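Local coordinates for L-lactate dehydrogenase (Trichomonas vaginalis, PDB 4UUL), which catalyses, in its natural form, the NAD-dependent interconversion of L-lactate and pyruvate, and belongs to a superfamily shared with malate dehydrogenases, at residues 269-272 and 273-277; 307-310 and 311-315; 144-148 and 149-153. The protein carries 1 engineered substitution. All blocks are in the same frame, centred on the assembly; numbering follows the deposited sequence.

Interaction 1. Residues 269-272 and 273-277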
loop_
_atom_site.group_PDB
_atom_site.type_symbol
_atom_site.label_atom_id
_atom_site.label_comp_id
_atom_site.label_asym_id
_atom_site.label_seq_id
_atom_site.Cartn_x
_atom_site.Cartn_y
_atom_site.Cartn_z
ATOM N N ILE B 269 25.469 -4.315 1.126
ATOM C CA ILE B 269 25.857 -5.684 0.790
ATOM C C ILE B 269 27.099 -6.044 1.567
ATOM O O ILE B 269 27.903 -5.181 1.907
ATOM C CB ILE B 269 26.071 -5.910 -0.718
ATOM C CG1 ILE B 269 27.056 -4.878 -1.275
ATOM C CG2 ILE B 269 24.766 -5.857 -1.466
ATOM C CD1 ILE B 269 27.584 -5.236 -2.660
ATOM N N PRO B 270 27.258 -7.341 1.855
ATOM C CA PRO B 270 28.573 -7.791 2.337
ATOM C C PRO B 270 29.638 -7.258 1.400
ATOM O O PRO B 270 29.535 -7.413 0.193
ATOM C CB PRO B 270 28.459 -9.326 2.223
ATOM C CG PRO B 270 26.978 -9.578 2.388
ATOM C CD PRO B 270 26.353 -8.456 1.588
ATOM N N VAL B 271 30.679 -6.653 1.943
ATOM C CA VAL B 271 31.648 -5.990 1.084
ATOM C C VAL B 271 32.321 -6.998 0.182
ATOM O O VAL B 271 32.911 -7.943 0.678
ATOM C CB VAL B 271 32.733 -5.249 1.921
ATOM C CG1 VAL B 271 33.879 -4.799 1.070
ATOM C CG2 VAL B 271 32.121 -4.065 2.676
ATOM N N PRO B 272 32.294 -6.791 -1.154
ATOM C CA PRO B 272 33.012 -7.704 -2.055
ATOM C C PRO B 272 34.517 -7.494 -1.976
ATOM O O PRO B 272 34.989 -6.394 -2.008
ATOM C CB PRO B 272 32.512 -7.330 -3.474
ATOM C CG PRO B 272 31.279 -6.513 -3.269
ATOM C CD PRO B 272 31.467 -5.836 -1.908
ATOM N N GLU B 273 35.276 -8.570 -1.909
ATOM C CA GLU B 273 36.732 -8.473 -1.898
ATOM C C GLU B 273 37.246 -7.668 -3.078
ATOM O O GLU B 273 38.212 -6.886 -2.946
ATOM C CB GLU B 273 37.393 -9.858 -1.881
ATOM C CG GLU B 273 38.940 -9.808 -1.683
ATOM C CD GLU B 273 39.556 -11.187 -1.508
ATOM O OE1 GLU B 273 38.798 -12.152 -1.266
ATOM O OE2 GLU B 273 40.801 -11.302 -1.613
ATOM N N GLY B 274 36.665 -7.836 -4.244
ATOM C CA GLY B 274 37.270 -7.074 -5.355
ATOM C C GLY B 274 36.876 -5.613 -5.546
ATOM O O GLY B 274 37.192 -5.038 -6.576
ATOM N N ASN B 275 36.183 -5.004 -4.580
ATOM C CA ASN B 275 35.479 -3.758 -4.867
ATOM C C ASN B 275 36.404 -2.621 -5.254
ATOM O O ASN B 275 37.536 -2.543 -4.789
ATOM C CB ASN B 275 34.536 -3.355 -3.721
ATOM C CG ASN B 275 35.269 -2.738 -2.543
ATOM O OD1 ASN B 275 35.561 -1.539 -2.507
ATOM N ND2 ASN B 275 35.565 -3.550 -1.575
ATOM N N PRO B 276 35.931 -1.708 -6.109
ATOM C CA PRO B 276 36.915 -0.730 -6.595
ATOM C C PRO B 276 36.972 0.544 -5.757
ATOM O O PRO B 276 37.623 1.507 -6.191
ATOM C CB PRO B 276 36.441 -0.439 -8.015
ATOM C CG PRO B 276 34.954 -0.593 -7.909
ATOM C CD PRO B 276 34.722 -1.734 -6.935
ATOM N N TYR B 277 36.360 0.543 -4.561
ATOM C CA TYR B 277 36.258 1.789 -3.777
ATOM C C TYR B 277 37.048 1.770 -2.470
ATOM O O TYR B 277 36.904 2.650 -1.623
ATOM C CB TYR B 277 34.795 2.150 -3.574
ATOM C CG TYR B 277 34.117 2.376 -4.910
ATOM C CD1 TYR B 277 34.554 3.368 -5.787
ATOM C CD2 TYR B 277 33.051 1.587 -5.303
ATOM C CE1 TYR B 277 33.993 3.520 -7.051
ATOM C CE2 TYR B 277 32.445 1.763 -6.541
ATOM C CZ TYR B 277 32.904 2.742 -7.408
ATOM O OH TYR B 277 32.363 2.937 -8.667
#

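Interaction 2. Residues 307-310 and 311-315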
loop_
_atom_site.group_PDB
_atom_site.type_symbol
_atom_site.label_atom_id
_atom_site.label_comp_id
_atom_site.label_asym_id
_atom_site.label_seq_id
_atom_site.Cartn_x
_atom_site.Cartn_y
_atom_site.Cartn_z
ATOM N N ASP B 307 38.764 13.665 -2.452
ATOM C CA ASP B 307 39.297 13.638 -1.093
ATOM C C ASP B 307 38.175 13.660 -0.069
ATOM O O ASP B 307 38.231 12.965 0.925
ATOM C CB ASP B 307 40.262 14.820 -0.834
ATOM C CG ASP B 307 41.557 14.686 -1.566
ATOM O OD1 ASP B 307 41.871 13.582 -2.041
ATOM O OD2 ASP B 307 42.267 15.699 -1.658
ATOM N N TRP B 308 37.132 14.429 -0.313
ATOM C CA TRP B 308 35.992 14.472 0.586
ATOM C C TRP B 308 35.353 13.101 0.712
ATOM O O TRP B 308 35.137 12.595 1.816
ATOM C CB TRP B 308 34.949 15.488 0.102
ATOM C CG TRP B 308 33.672 15.472 0.918
ATOM C CD1 TRP B 308 33.438 16.154 2.075
ATOM C CD2 TRP B 308 32.467 14.731 0.645
ATOM N NE1 TRP B 308 32.170 15.872 2.551
ATOM C CE2 TRP B 308 31.559 15.010 1.693
ATOM C CE3 TRP B 308 32.083 13.865 -0.367
ATOM C CZ2 TRP B 308 30.285 14.469 1.748
ATOM C CZ3 TRP B 308 30.790 13.336 -0.321
ATOM C CH2 TRP B 308 29.933 13.625 0.749
ATOM N N LEU B 309 35.082 12.460 -0.408
ATOM C CA LEU B 309 34.427 11.165 -0.383
ATOM C C LEU B 309 35.316 10.124 0.251
ATOM O O LEU B 309 34.842 9.257 1.009
ATOM C CB LEU B 309 33.966 10.756 -1.800
ATOM C CG LEU B 309 33.171 9.433 -1.837
ATOM C CD1 LEU B 309 31.953 9.427 -0.889
ATOM C CD2 LEU B 309 32.725 9.130 -3.265
ATOM N N ARG B 310 36.616 10.192 -0.006
ATOM C CA ARG B 310 37.537 9.195 0.577
ATOM C C ARG B 310 37.437 9.234 2.095
ATOM O O ARG B 310 37.338 8.212 2.760
ATOM C CB ARG B 310 38.976 9.495 0.145
ATOM C CG ARG B 310 40.061 8.504 0.658
ATOM C CD ARG B 310 39.957 7.193 -0.071
ATOM N NE ARG B 310 39.067 6.266 0.607
ATOM C CZ ARG B 310 38.494 5.218 0.022
ATOM N NH1 ARG B 310 38.651 4.986 -1.279
ATOM N NH2 ARG B 310 37.731 4.413 0.711
ATOM N N GLU B 311 37.493 10.434 2.654
ATOM C CA GLU B 311 37.433 10.610 4.082
ATOM C C GLU B 311 36.090 10.110 4.624
ATOM O O GLU B 311 36.043 9.416 5.640
ATOM C CB GLU B 311 37.715 12.077 4.463
ATOM C CG GLU B 311 37.750 12.343 5.972
ATOM C CD GLU B 311 38.065 13.787 6.331
ATOM O OE1 GLU B 311 38.540 14.541 5.450
ATOM O OE2 GLU B 311 37.849 14.164 7.507
ATOM N N LYS B 312 34.998 10.427 3.950
ATOM C CA LYS B 312 33.685 9.998 4.411
ATOM C C LYS B 312 33.551 8.468 4.382
ATOM O O LYS B 312 33.002 7.884 5.292
ATOM C CB LYS B 312 32.573 10.611 3.550
ATOM C CG LYS B 312 32.386 12.085 3.645
ATOM C CD LYS B 312 32.010 12.556 5.025
ATOM C CE LYS B 312 30.568 12.279 5.305
ATOM N NZ LYS B 312 30.199 12.756 6.686
ATOM N N LEU B 313 34.022 7.861 3.304
ATOM C CA LEU B 313 34.007 6.410 3.164
ATOM C C LEU B 313 34.832 5.734 4.249
ATOM O O LEU B 313 34.429 4.750 4.836
ATOM C CB LEU B 313 34.509 5.946 1.775
ATOM C CG LEU B 313 33.614 6.284 0.594
ATOM C CD1 LEU B 313 34.284 5.859 -0.701
ATOM C CD2 LEU B 313 32.260 5.612 0.703
ATOM N N ASP B 314 36.008 6.285 4.521
ATOM C CA ASP B 314 36.878 5.725 5.543
ATOM C C ASP B 314 36.231 5.821 6.913
ATOM O O ASP B 314 36.316 4.907 7.728
ATOM C CB ASP B 314 38.216 6.461 5.525
ATOM C CG ASP B 314 39.026 6.213 4.258
ATOM O OD1 ASP B 314 38.729 5.281 3.488
ATOM O OD2 ASP B 314 39.975 7.021 4.046
ATOM N N PHE B 315 35.576 6.940 7.190
ATOM C CA PHE B 315 34.973 7.133 8.505
ATOM C C PHE B 315 33.807 6.152 8.699
ATOM O O PHE B 315 33.630 5.564 9.766
ATOM C CB PHE B 315 34.467 8.570 8.634
ATOM C CG PHE B 315 33.932 8.923 9.964
ATOM C CD1 PHE B 315 34.776 9.386 10.964
ATOM C CD2 PHE B 315 32.588 8.840 10.225
ATOM C CE1 PHE B 315 34.280 9.747 12.202
ATOM C CE2 PHE B 315 32.069 9.161 11.470
ATOM C CZ PHE B 315 32.921 9.639 12.466
#

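Interaction 3. Residues 144-148 and 149-153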
loop_
_atom_site.group_PDB
_atom_site.type_symbol
_atom_site.label_atom_id
_atom_site.label_comp_id
_atom_site.label_asym_id
_atom_site.label_seq_id
_atom_site.Cartn_x
_atom_site.Cartn_y
_atom_site.Cartn_z
ATOM N N LYS B 144 24.934 -20.664 8.940
ATOM C CA LYS B 144 26.072 -21.470 8.520
ATOM C C LYS B 144 25.926 -22.083 7.130
ATOM O O LYS B 144 26.927 -22.289 6.444
ATOM C CB LYS B 144 26.344 -22.536 9.557
ATOM C CG LYS B 144 25.404 -23.697 9.546
ATOM C CD LYS B 144 25.721 -24.659 10.702
ATOM C CE LYS B 144 24.719 -25.798 10.792
ATOM N NZ LYS B 144 25.091 -26.781 11.839
ATOM N N ASN B 145 24.692 -22.364 6.702
ATOM C CA ASN B 145 24.450 -22.984 5.399
ATOM C C ASN B 145 24.138 -21.952 4.299
ATOM O O ASN B 145 23.824 -22.340 3.160
ATOM C CB ASN B 145 23.251 -23.944 5.459
ATOM C CG ASN B 145 23.471 -25.105 6.372
ATOM O OD1 ASN B 145 24.576 -25.585 6.509
ATOM N ND2 ASN B 145 22.387 -25.601 6.985
ATOM N N LEU B 146 24.241 -20.671 4.617
ATOM C CA LEU B 146 24.015 -19.599 3.639
ATOM C C LEU B 146 25.324 -18.863 3.334
ATOM O O LEU B 146 26.381 -19.170 3.906
ATOM C CB LEU B 146 22.896 -18.652 4.106
ATOM C CG LEU B 146 21.551 -19.322 4.316
ATOM C CD1 LEU B 146 20.550 -18.331 4.867
ATOM C CD2 LEU B 146 21.026 -19.874 3.007
ATOM N N LYS B 147 25.257 -17.936 2.391
ATOM C CA LYS B 147 26.427 -17.279 1.820
ATOM C C LYS B 147 26.192 -15.779 1.780
ATOM O O LYS B 147 25.061 -15.300 1.961
ATOM C CB LYS B 147 26.687 -17.797 0.407
ATOM C CG LYS B 147 26.907 -19.291 0.371
ATOM C CD LYS B 147 28.231 -19.700 0.977
ATOM C CE LYS B 147 28.525 -21.202 0.723
ATOM N NZ LYS B 147 27.456 -22.129 1.261
ATOM N N PRO B 148 27.260 -15.008 1.579
ATOM C CA PRO B 148 27.053 -13.554 1.497
ATOM C C PRO B 148 26.014 -13.100 0.471
ATOM O O PRO B 148 25.291 -12.127 0.712
ATOM C CB PRO B 148 28.474 -13.027 1.205
ATOM C CG PRO B 148 29.387 -14.069 1.832
ATOM C CD PRO B 148 28.691 -15.400 1.560
ATOM N N GLU B 149 25.903 -13.812 -0.638
ATOM C CA GLU B 149 24.952 -13.484 -1.680
ATOM C C GLU B 149 23.490 -13.563 -1.220
ATOM O O GLU B 149 22.594 -13.066 -1.890
ATOM C CB GLU B 149 25.204 -14.434 -2.860
ATOM C CG GLU B 149 26.535 -14.210 -3.610
ATOM C CD GLU B 149 27.822 -14.485 -2.786
ATOM O OE1 GLU B 149 27.892 -15.489 -2.018
ATOM O OE2 GLU B 149 28.754 -13.652 -2.926
ATOM N N ASN B 150 23.246 -14.219 -0.091
ATOM C CA ASN B 150 21.900 -14.319 0.432
ATOM C C ASN B 150 21.416 -13.096 1.225
ATOM O O ASN B 150 20.251 -13.076 1.616
ATOM C CB ASN B 150 21.749 -15.549 1.336
ATOM C CG ASN B 150 21.959 -16.885 0.605
ATOM O OD1 ASN B 150 23.017 -17.487 0.714
ATOM N ND2 ASN B 150 20.958 -17.331 -0.129
ATOM N N PHE B 151 22.289 -12.115 1.452
ATOM C CA PHE B 151 21.987 -11.029 2.403
ATOM C C PHE B 151 22.214 -9.657 1.836
ATOM O O PHE B 151 23.213 -9.395 1.174
ATOM C CB PHE B 151 22.902 -11.154 3.642
ATOM C CG PHE B 151 22.594 -12.371 4.476
ATOM C CD1 PHE B 151 21.634 -12.328 5.466
ATOM C CD2 PHE B 151 23.238 -13.568 4.246
ATOM C CE1 PHE B 151 21.312 -13.454 6.201
ATOM C CE2 PHE B 151 22.921 -14.733 4.986
ATOM C CZ PHE B 151 21.964 -14.658 5.967
ATOM N N SER B 152 21.325 -8.736 2.195
ATOM C CA SER B 152 21.540 -7.325 1.924
ATOM C C SER B 152 20.738 -6.498 2.932
ATOM O O SER B 152 19.876 -7.049 3.606
ATOM C CB SER B 152 21.208 -6.965 0.476
ATOM O OG SER B 152 19.848 -7.123 0.202
ATOM N N SER B 153 21.028 -5.206 2.973
ATOM C CA SER B 153 20.335 -4.288 3.840
ATOM C C SER B 153 19.836 -3.086 3.060
ATOM O O SER B 153 20.298 -2.780 1.963
ATOM C CB SER B 153 21.201 -3.845 5.013
ATOM O OG SER B 153 22.327 -3.062 4.636
#

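Interaction 1. Residues 269-272 and 273-277
Asn275 takes hold of one carbonyl oxygen twice, because its side-chain amide and its own backbone N-H both donate to Pro272 O. The side-chain bond, 2.9 Å from Asn275 ND2 to Pro272 O, is nearly straight at 171°; it arrives close to the axis of the carbonyl, and the oxygen lies in the plane of the Asn275 amide. The backbone bond, 3.2 Å from Asn275 N to Pro272 O, instead comes from well above the carbonyl plane. A first torsion of 78° sets CG of Asn275 between its backbone N and carbonyl carbon, which turns the amide back toward Pro272 O. The Asn275 N to Pro272 O bond closes a type I beta turn from Pro272 to Asn275, which carries the chain out of strand 265-270, an outer strand of a three-stranded antiparallel sheet in the C-terminal domain. Glu273 and Gly274 form the corner at the surface, where a charged side chain and a bare backbone are both well placed. The other end of the amide looks onward: Asn275 OD1 accepts from Tyr277 N at 3.0 Å, an Asx turn spanning Pro276, whose ring holds the intervening backbone in a restricted shape. ND2 has a second acceptor in Ile279 O, so the rotation of the amide is fixed from both ends. The buried Val271 packs obliquely against it, with Val271 CG1 3.4 Å from Asn275 ND2.

Interaction 2. Residues 307-310 and 311-315
Arg310 and Asp314, one helical turn apart, are joined by a salt bridge. Arg310 CB lies against its own turn of backbone, 3.1 Å from Glu311 N; CG stands anti to the backbone N (chi1 -179°) and is 3.7 Å from Asp314 OD2. Bends at the next two torsions then swing CD and the guanidinium round toward the carboxylate of Asp314. Arg310 NE and Arg310 NH2 each lie 3.1 Å from Asp314 OD1: a side-on grip by two nitrogens, both from the same face of the carboxylate. Leu313 CD1 covers one face of the guanidinium, and at the far tip NH1 donates to Tyr277 O, so the charged group ties the helix to a neighbouring loop. On another side, Lys312 CG sits over the six-membered ring of Trp308, 3.6 Å from Trp308 CE2, in a CH-pi contact that uses the lysine's aliphatic stem. Leucines suit the buried side: Leu309 CD1 meets Leu313 CG at 3.9 Å, and both pack on Trp183. With the N-H groups of 311-315 bonded to the carbonyls four residues earlier, this is the opening of an amphipathic alpha helix, 307-337, stitched by an i to i+4 salt bridge.

Interaction 3. Residues 144-148 and 149-153
A short 3-10 turn, 148-150, leads into strand 151-153 of the parallel NAD-binding sheet, and Lys147 and Asn150 hold it by a reciprocal pair of bonds. Asn150 OD1 accepts from Lys147 N at 2.8 Å, while Asn150 N returns a bond of 2.9 Å to Lys147 O, meeting it from above the carbonyl plane. The asparagine's first torsion (chi1 -63°) places CG anti to the carbonyl carbon and lets the amide reach back to Lys147. Its ND2 serves Val123 O and Pro121 O, so an amide buried here has partners at both ends. Pro148, lacking an N-H, suits the start of the turn, where no earlier carbonyl need be met; Pro148 O receives Phe151 N at 3.1 Å. The Phe151 ring turns its edge to Lys147 O, 3.4 Å from Phe151 CD2 and in the plane of the ring. Leu146 CB packs against Phe151 CE2 at 4.0 Å, the two side chains crossing at about a right angle, and Leu115 of helix 97-118 touches both. The backbone of Ser152 then bonds to both Val125 and Val127 of strand 124-127, the pattern of parallel pairing, here in the sixth strand, at one end of a Rossmann fold's parallel sheet.

In the fold
Along the chain, interaction 3 comes first, then interactions 1 and 2. Interaction 3 belongs to the NAD-binding domain, the other two to the C-terminal domain. Interactions 1 and 3 have centres about 14 Å apart and meet directly where Pro270 packs on Pro148 and Phe151; the backbone pairing of Ser153 with Gly268 also connects the last Rossmann strand to strand 265-270. Interactions 1 and 2, with centres about 16 Å apart, are linked by the guanidinium of Arg310. Interactions 2 and 3 stay about 14 Å apart at their nearest atoms. Interaction 1 thus joins the two domains at the end of the parallel sheet through interaction 3, while its link to interaction 2 stays within the C-terminal domain.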